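Local atomic coordinates of protein kinase, putative (Bodo saltans, PDB entry 6TLY), a protein that serves as a kinetochore component of kinetoplastids, here represented by its zinc-binding central domain, and is probably also an ATP-binding serine/threonine kinase. Residues 9-14 with 49-54; 33-38 with 57-62. All coordinates share one frame; numbering follows the deposited sequence.

Contact 1: residues 9-14 with 49-54; sequences IQCMNR and YRCEKC. With ZN (zinc ion), chain B; SO4 (sulfate ion), chain F.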
ATOM      1  N   ILE A   9       1.598 -10.779  -5.610  1.00 38.89           N
ATOM      2  CA  ILE A   9       1.253  -9.806  -4.535  1.00 35.71           C
ATOM      3  C   ILE A   9       1.888  -8.453  -4.867  1.00 32.05           C
ATOM      4  O   ILE A   9       3.057  -8.251  -4.593  1.00 32.40           O
ATOM      5  CB  ILE A   9       1.583 -10.298  -3.128  1.00 35.84           C
ATOM      6  CG1 ILE A   9       0.850 -11.605  -2.830  1.00 37.04           C
ATOM      7  CG2 ILE A   9       1.231  -9.218  -2.128  1.00 35.56           C
ATOM      8  CD1 ILE A   9       0.997 -12.058  -1.431  1.00 38.19           C
ATOM      9  N   GLN A  10       1.047  -7.543  -5.309  1.00 28.26           N
ATOM     10  CA  GLN A  10       1.494  -6.247  -5.822  1.00 25.86           C
ATOM     11  C   GLN A  10       0.697  -5.085  -5.229  1.00 23.54           C
ATOM     12  O   GLN A  10      -0.399  -5.267  -4.768  1.00 23.03           O
ATOM     13  CB  GLN A  10       1.344  -6.272  -7.344  1.00 26.39           C
ATOM     14  N   CYS A  11       1.263  -3.892  -5.342  1.00 22.58           N
ATOM     15  CA  CYS A  11       0.566  -2.661  -4.922  1.00 22.69           C
ATOM     16  C   CYS A  11      -0.322  -2.152  -6.070  1.00 22.86           C
ATOM     17  O   CYS A  11      -0.417  -2.786  -7.079  1.00 23.62           O
ATOM     18  CB  CYS A  11       1.590  -1.599  -4.565  1.00 22.75           C
ATOM     19  SG  CYS A  11       2.411  -0.998  -6.051  1.00 23.25           S
ATOM     20  N   MET A  12      -0.950  -0.996  -5.898  1.00 22.49           N
ATOM     21  CA  MET A  12      -1.834  -0.472  -6.946  1.00 23.11           C
ATOM     22  C   MET A  12      -1.071  -0.057  -8.199  1.00 23.22           C
ATOM     23  O   MET A  12      -1.690   0.055  -9.262  1.00 23.51           O
ATOM     24  CB  MET A  12      -2.642   0.753  -6.459  1.00 23.87           C
ATOM     25  CG  MET A  12      -3.298   0.569  -5.119  1.00 26.64           C
ATOM     26  SD  MET A  12      -4.172   2.069  -4.619  1.00 26.76           S
ATOM     27  CE  MET A  12      -5.731   1.792  -5.413  1.00 26.39           C
ATOM     28  N   ASN A  13       0.236   0.233  -8.071  1.00 22.01           N
ATOM     29  CA  ASN A  13       1.053   0.656  -9.200  1.00 23.21           C
ATOM     30  C   ASN A  13       1.978  -0.446  -9.735  1.00 24.96           C
ATOM     31  O   ASN A  13       3.033  -0.149 -10.286  1.00 25.16           O
ATOM     32  CB  ASN A  13       1.814   1.923  -8.841  1.00 23.11           C
ATOM     33  CG  ASN A  13       0.828   3.034  -8.543  1.00 23.68           C
ATOM     34  OD1 ASN A  13       0.062   3.447  -9.421  1.00 23.21           O
ATOM     35  ND2 ASN A  13       0.779   3.514  -7.303  1.00 22.87           N
ATOM     36  N   ARG A  14       1.567  -1.703  -9.535  1.00 25.50           N
ATOM     37  CA  ARG A  14       2.180  -2.942 -10.002  1.00 27.02           C
ATOM     38  C   ARG A  14       3.626  -3.203  -9.534  1.00 26.90           C
ATOM     39  O   ARG A  14       4.351  -3.883 -10.245  1.00 28.27           O
ATOM     40  CB  ARG A  14       2.074  -3.050 -11.534  1.00 29.56           C
ATOM     41  CG  ARG A  14       0.622  -3.001 -11.983  1.00 35.42           C
ATOM     42  CD  ARG A  14       0.425  -3.271 -13.469  1.00 40.61           C
ATOM     43  NE  ARG A  14      -0.988  -3.163 -13.845  1.00 45.05           N
ATOM     44  CZ  ARG A  14      -1.881  -4.139 -13.696  1.00 48.83           C
ATOM     45  NH1 ARG A  14      -1.517  -5.311 -13.182  1.00 48.50           N
ATOM     46  NH2 ARG A  14      -3.146  -3.949 -14.053  1.00 49.23           N
ATOM     47  N   TYR A  49       1.924  -6.304   4.381  1.00 21.73           N
ATOM     48  CA  TYR A  49       2.730  -6.144   3.158  1.00 21.83           C
ATOM     49  C   TYR A  49       2.813  -4.644   2.878  1.00 20.95           C
ATOM     50  O   TYR A  49       1.851  -3.950   3.077  1.00 21.08           O
ATOM     51  CB  TYR A  49       2.078  -6.910   2.010  1.00 22.26           C
ATOM     52  CG  TYR A  49       2.154  -8.411   2.118  1.00 23.82           C
ATOM     53  CD1 TYR A  49       1.242  -9.134   2.867  1.00 24.54           C
ATOM     54  CD2 TYR A  49       3.125  -9.115   1.438  1.00 24.98           C
ATOM     55  CE1 TYR A  49       1.293 -10.512   2.942  1.00 25.57           C
ATOM     56  CE2 TYR A  49       3.196 -10.493   1.504  1.00 25.77           C
ATOM     57  CZ  TYR A  49       2.275 -11.199   2.254  1.00 26.56           C
ATOM     58  OH  TYR A  49       2.364 -12.549   2.319  1.00 27.35           O
ATOM     59  N   ARG A  50       3.963  -4.185   2.417  1.00 20.17           N
ATOM     60  CA  ARG A  50       4.101  -2.741   2.145  1.00 20.59           C
ATOM     61  C   ARG A  50       4.863  -2.466   0.849  1.00 21.16           C
ATOM     62  O   ARG A  50       5.778  -3.188   0.526  1.00 21.30           O
ATOM     63  CB  ARG A  50       4.793  -2.039   3.322  1.00 21.02           C
ATOM     64  CG  ARG A  50       4.987  -0.539   3.166  1.00 21.71           C
ATOM     65  CD  ARG A  50       5.642   0.207   4.305  1.00 23.99           C
ATOM     66  NE  ARG A  50       6.044   1.556   4.011  1.00 24.12           N
ATOM     67  CZ  ARG A  50       5.227   2.575   3.886  1.00 26.14           C
ATOM     68  NH1 ARG A  50       3.928   2.408   4.030  1.00 25.78           N
ATOM     69  NH2 ARG A  50       5.706   3.763   3.622  1.00 24.72           N
ATOM     70  N   CYS A  51       4.403  -1.447   0.139  1.00 20.75           N
ATOM     71  CA  CYS A  51       5.203  -0.858  -0.938  1.00 20.87           C
ATOM     72  C   CYS A  51       5.683   0.516  -0.448  1.00 20.70           C
ATOM     73  O   CYS A  51       4.875   1.407  -0.298  1.00 19.67           O
ATOM     74  CB  CYS A  51       4.446  -0.677  -2.225  1.00 21.35           C
ATOM     75  SG  CYS A  51       5.550   0.123  -3.409  1.00 23.73           S
ATOM     76  N   GLU A  52       6.981   0.614  -0.189  1.00 21.55           N
ATOM     77  CA  GLU A  52       7.576   1.809   0.398  1.00 22.55           C
ATOM     78  C   GLU A  52       7.486   2.997  -0.537  1.00 24.30           C
ATOM     79  O   GLU A  52       7.118   4.092  -0.110  1.00 24.87           O
ATOM     80  CB  GLU A  52       9.037   1.550   0.799  1.00 23.91           C
ATOM     81  CG  GLU A  52       9.665   2.715   1.568  1.00 24.62           C
ATOM     82  CD  GLU A  52       8.956   3.090   2.859  1.00 26.55           C
ATOM     83  OE1 GLU A  52       8.782   2.199   3.720  1.00 26.59           O
ATOM     84  OE2 GLU A  52       8.593   4.280   3.028  1.00 28.34           O
ATOM     85  N   LYS A  53       7.723   2.764  -1.825  1.00 24.91           N
ATOM     86  CA  LYS A  53       7.684   3.853  -2.800  1.00 26.56           C
ATOM     87  C   LYS A  53       6.267   4.398  -3.031  1.00 26.01           C
ATOM     88  O   LYS A  53       6.127   5.557  -3.411  1.00 27.04           O
ATOM     89  CB  LYS A  53       8.386   3.464  -4.106  1.00 30.24           C
ATOM     90  CG  LYS A  53       7.662   2.421  -4.916  1.00 37.04           C
ATOM     91  CD  LYS A  53       8.622   1.384  -5.505  1.00 44.06           C
ATOM     92  CE  LYS A  53       9.519   1.932  -6.583  1.00 48.55           C
ATOM     93  NZ  LYS A  53      10.211   0.835  -7.328  1.00 51.31           N
ATOM     94  N   CYS A  54       5.226   3.601  -2.769  1.00 24.11           N
ATOM     95  CA  CYS A  54       3.844   4.062  -2.911  1.00 23.56           C
ATOM     96  C   CYS A  54       3.193   4.446  -1.586  1.00 24.27           C
ATOM     97  O   CYS A  54       2.066   4.943  -1.623  1.00 25.53           O
ATOM     98  CB  CYS A  54       2.997   3.005  -3.620  1.00 23.46           C
ATOM     99  SG  CYS A  54       3.395   2.773  -5.373  1.00 23.80           S
TER
HETATM  100 ZN    ZN B 701       4.175   0.551  -5.330  0.66 24.49          ZN
HETATM  101  S   SO4 F 705       9.329   1.627 -11.130  0.50 44.15           S
HETATM  102  O1  SO4 F 705      10.612   1.969 -11.753  0.50 44.18           O
HETATM  103  O2  SO4 F 705       9.359   0.239 -10.670  0.50 43.77           O
HETATM  104  O3  SO4 F 705       8.232   1.767 -12.086  0.50 44.02           O
HETATM  105  O4  SO4 F 705       9.105   2.521  -9.987  0.50 44.04           O
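Cys11, Cys51 and Cys54 converge on one zinc ion, the three-cysteine, one-histidine site of a C1-like zinc finger in the central domain; His15, just beyond the 9-14 segment, supplies the fourth ligand through ND1. The Cys51 and Cys54 pair is a CxxC knuckle at the end of strand 48-51, whereas Cys11 comes from a loop, so the metal ties two pieces of chain that are far apart in sequence. Cys11 SG lies 2.5 Å from the zinc, and the CB atoms of Cys11 and Cys51 touch at 3.8 Å beside it. In Cys51, SG is anti to the backbone N (chi1 177°), while in Cys54 it stands anti to the carbonyl carbon (chi1 -69°); the two different settings let residues only three apart turn both sulfurs onto one ion.

The second shell begins with Asn13. Its ND2 donates to Cys54 SG over 3.3 Å at 161°, the sulfur lying close to the amide plane, and this N-H should soften the negative charge of the thiolate. The other end of the amide is also held, since OD1 accepts from the backbone N of Lys81, so the flat group is fixed from both ends. A type I turn from Cys11 to Arg14 brings Asn13 here, and its backbone N makes a weak bond to Cys11 SG.

Farther out, an apolar contact joins the far ends of the segments. Ile9 and Tyr49 cross at about a right angle, beside helix 60-65, where both touch Ala63. A branched aliphatic chain suits this place because its two arms spread along the ring: CG2 meets Tyr49 CD2 at 4.0 Å, and CD1 reaches CE2, CZ and OH. That hydroxyl is hydrogen-bonded to Glu64 OE2.

Contact 2: residues 33-38 with 57-62; sequences NVCDQP and DVCNQC. With ZN (zinc ion), chain C.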
ATOM      1  N   ASN A  33      -5.072  -0.484   3.850  1.00 19.69           N
ATOM      2  CA  ASN A  33      -5.489   0.407   2.774  1.00 19.64           C
ATOM      3  C   ASN A  33      -6.613  -0.178   1.894  1.00 21.25           C
ATOM      4  O   ASN A  33      -7.228   0.570   1.127  1.00 22.34           O
ATOM      5  CB  ASN A  33      -4.314   0.829   1.961  1.00 18.80           C
ATOM      6  CG  ASN A  33      -3.263   1.648   2.689  1.00 20.54           C
ATOM      7  OD1 ASN A  33      -2.293   2.061   2.080  1.00 21.31           O
ATOM      8  ND2 ASN A  33      -3.420   1.921   4.001  1.00 20.67           N
ATOM      9  N   VAL A  34      -6.901  -1.478   2.023  1.00 20.70           N
ATOM     10  CA  VAL A  34      -7.991  -2.112   1.274  1.00 22.16           C
ATOM     11  C   VAL A  34      -9.238  -2.303   2.157  1.00 24.00           C
ATOM     12  O   VAL A  34     -10.314  -1.821   1.804  1.00 24.95           O
ATOM     13  CB  VAL A  34      -7.560  -3.448   0.618  1.00 22.92           C
ATOM     14  CG1 VAL A  34      -8.755  -4.162  -0.036  1.00 23.62           C
ATOM     15  CG2 VAL A  34      -6.435  -3.241  -0.388  1.00 23.46           C
ATOM     16  N   CYS A  35      -9.103  -2.996   3.306  1.00 23.84           N
ATOM     17  CA  CYS A  35     -10.275  -3.313   4.132  1.00 24.22           C
ATOM     18  C   CYS A  35     -10.503  -2.390   5.336  1.00 24.18           C
ATOM     19  O   CYS A  35     -11.457  -2.617   6.057  1.00 24.52           O
ATOM     20  CB  CYS A  35     -10.214  -4.771   4.581  1.00 23.57           C
ATOM     21  SG  CYS A  35      -8.978  -5.085   5.869  1.00 24.70           S
ATOM     22  N   ASP A  36      -9.581  -1.472   5.634  1.00 24.81           N
ATOM     23  CA  ASP A  36      -9.660  -0.537   6.760  1.00 26.96           C
ATOM     24  C   ASP A  36      -9.499  -1.187   8.161  1.00 27.00           C
ATOM     25  O   ASP A  36      -9.661  -0.493   9.166  1.00 27.34           O
ATOM     26  CB  ASP A  36     -10.952   0.317   6.694  1.00 31.76           C
ATOM     27  CG  ASP A  36     -10.840   1.621   7.450  1.00 42.48           C
ATOM     28  OD1 ASP A  36      -9.706   2.155   7.550  1.00 45.41           O
ATOM     29  OD2 ASP A  36     -11.880   2.102   7.969  1.00 45.89           O
ATOM     30  N   GLN A  37      -9.159  -2.480   8.237  1.00 26.54           N
ATOM     31  CA  GLN A  37      -8.966  -3.158   9.530  1.00 27.10           C
ATOM     32  C   GLN A  37      -7.727  -2.554  10.234  1.00 26.36           C
ATOM     33  O   GLN A  37      -6.710  -2.326   9.585  1.00 26.50           O
ATOM     34  CB  GLN A  37      -8.823  -4.683   9.311  1.00 29.42           C
ATOM     35  CG  GLN A  37      -8.003  -5.485  10.329  1.00 35.35           C
ATOM     36  CD  GLN A  37      -7.771  -6.912   9.878  1.00 42.49           C
ATOM     37  OE1 GLN A  37      -6.803  -7.220   9.160  1.00 45.37           O
ATOM     38  NE2 GLN A  37      -8.647  -7.826  10.293  1.00 43.52           N
ATOM     39  N   PRO A  38      -7.832  -2.218  11.534  1.00 25.05           N
ATOM     40  CA  PRO A  38      -6.671  -1.653  12.234  1.00 24.09           C
ATOM     41  C   PRO A  38      -5.612  -2.726  12.449  1.00 23.64           C
ATOM     42  O   PRO A  38      -5.914  -3.844  12.853  1.00 24.25           O
ATOM     43  CB  PRO A  38      -7.251  -1.166  13.570  1.00 24.28           C
ATOM     44  CG  PRO A  38      -8.425  -2.020  13.804  1.00 25.01           C
ATOM     45  CD  PRO A  38      -8.986  -2.400  12.439  1.00 23.99           C
ATOM     46  N   ASP A  57       0.039   0.171   2.386  1.00 19.88           N
ATOM     47  CA  ASP A  57       0.045  -0.828   3.458  1.00 20.09           C
ATOM     48  C   ASP A  57      -1.184  -1.690   3.403  1.00 20.08           C
ATOM     49  O   ASP A  57      -2.286  -1.161   3.401  1.00 20.45           O
ATOM     50  CB  ASP A  57      -0.020  -0.108   4.810  1.00 22.20           C
ATOM     51  CG  ASP A  57       1.203   0.703   5.099  1.00 26.66           C
ATOM     52  OD1 ASP A  57       2.305   0.214   4.816  1.00 26.75           O
ATOM     53  OD2 ASP A  57       1.052   1.856   5.581  1.00 28.08           O
ATOM     54  N   VAL A  58      -0.994  -2.974   3.337  1.00 19.50           N
ATOM     55  CA  VAL A  58      -2.141  -3.939   3.336  0.50 19.94           C
ATOM     56  C   VAL A  58      -1.969  -5.103   4.379  1.00 20.21           C
ATOM     57  O   VAL A  58      -0.842  -5.754   4.686  1.00 20.74           O
ATOM     58  CB  VAL A  58      -2.353  -4.470   1.905  0.50 20.95           C
ATOM     59  CG1 VAL A  58      -1.179  -5.282   1.412  0.50 20.86           C
ATOM     60  CG2 VAL A  58      -3.634  -5.257   1.750  0.50 21.93           C
ATOM     61  N   CYS A  59      -3.112  -5.552   4.933  1.00 20.02           N
ATOM     62  CA  CYS A  59      -3.076  -6.688   5.881  1.00 20.54           C
ATOM     63  C   CYS A  59      -2.777  -7.994   5.093  1.00 20.98           C
ATOM     64  O   CYS A  59      -2.947  -8.029   3.873  1.00 20.49           O
ATOM     65  CB  CYS A  59      -4.384  -6.792   6.684  1.00 21.25           C
ATOM     66  SG  CYS A  59      -5.810  -7.439   5.756  1.00 23.60           S
ATOM     67  N   ASN A  60      -2.346  -9.072   5.788  1.00 21.43           N
ATOM     68  CA  ASN A  60      -2.032 -10.315   5.098  1.00 22.95           C
ATOM     69  C   ASN A  60      -3.260 -10.901   4.393  1.00 24.26           C
ATOM     70  O   ASN A  60      -3.106 -11.506   3.337  1.00 24.27           O
ATOM     71  CB  ASN A  60      -1.431 -11.336   6.049  1.00 25.24           C
ATOM     72  CG  ASN A  60      -2.293 -11.605   7.258  1.00 29.38           C
ATOM     73  OD1 ASN A  60      -2.484 -10.746   8.121  1.00 29.63           O
ATOM     74  ND2 ASN A  60      -2.836 -12.823   7.354  1.00 31.91           N
ATOM     75  N   GLN A  61      -4.459 -10.719   4.978  1.00 24.70           N
ATOM     76  CA  GLN A  61      -5.718 -11.248   4.437  1.00 26.29           C
ATOM     77  C   GLN A  61      -6.029 -10.638   3.078  1.00 26.38           C
ATOM     78  O   GLN A  61      -6.312 -11.376   2.137  1.00 27.33           O
ATOM     79  CB  GLN A  61      -6.873 -10.984   5.421  1.00 30.07           C
ATOM     80  CG  GLN A  61      -7.355 -12.218   6.173  1.00 37.79           C
ATOM     81  CD  GLN A  61      -7.953 -11.897   7.535  1.00 45.58           C
ATOM     82  OE1 GLN A  61      -8.196 -10.730   7.891  1.00 48.69           O
ATOM     83  NE2 GLN A  61      -8.205 -12.935   8.331  1.00 46.15           N
ATOM     84  N   CYS A  62      -5.942  -9.304   2.961  1.00 25.34           N
ATOM     85  CA  CYS A  62      -6.208  -8.646   1.685  1.00 25.34           C
ATOM     86  C   CYS A  62      -5.107  -8.969   0.655  1.00 25.70           C
ATOM     87  O   CYS A  62      -5.411  -9.258  -0.511  1.00 26.05           O
ATOM     88  CB  CYS A  62      -6.383  -7.140   1.864  1.00 24.96           C
ATOM     89  SG  CYS A  62      -7.896  -6.644   2.727  1.00 25.01           S
TER
HETATM   90 ZN    ZN C 702      -7.065  -5.770   4.702  0.69 24.18          ZN
HETATM   91  O   HOH W   1      -1.281   3.391   5.533  1.00 24.70           O
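Asn33, Asp57 and Cys62 have the most surface buried where the 33-38 loop meets strand 56-59 and helix 60-65, around the four-cysteine zinc site of the C1-like fold. Asn33 pairs with Asp57 through two bonds: its backbone N donates to Asp57 O, and its OD1 accepts from Asp57 N at 3.0 Å, the donor standing above the carbonyl plane. An asparagine suits this place because its amide offers an acceptor and a donor on one short side chain: OD1 also accepts from Lys87 NZ, and ND2 donates to Asp31 O and to a water that in turn donates to Asp57 OD2. The other carboxylate oxygen of Asp57 is salt-bridged to Arg50. An alanine in place of Asn33 would probably leave Asp57 N and Lys87 NZ without their shared acceptor and break the water bridge to Asp57.

Cys62 binds the zinc with Cys35, Cys59 and Cys32. Its SG stands anti to the carbonyl carbon (chi1 -70°), which turns it onto the metal, and also packs on Cys35 CB at 3.5 Å and Val34 CG1 at 3.8 Å, so a valine gives the metal site an apolar flank. Each CxxC arm carries its own N-H to sulfur bond. Gln37 N donates to Cys35 SG, and at the N-cap of helix 60-65 Cys62 N donates to Cys59 SG over 3.4 Å at 163°.

Contacts 1 and 2 have centres 12 Å apart and meet through adjacent antiparallel strands: 48-51 leads into the first zinc site, and 56-59 into the second. Tyr49 N is probably hydrogen-bonded to Val58 O (2.8 Å), and the Arg50-Asp57 bridge joins the same two strands. Tyr49 CE1 also packs on Asn60 CA at 4.0 Å. The segments alternate along the chain, 9-14, 33-38, 49-54, 57-62, so each zinc ion joins an early loop to a later CxxC pair, the cross-brace order known from RING domains; C1 domains also interleave two sites. The hairpin of strands 48-51 and 56-59 thus connects the two metal centres, whose zinc ions lie 16.3 Å apart.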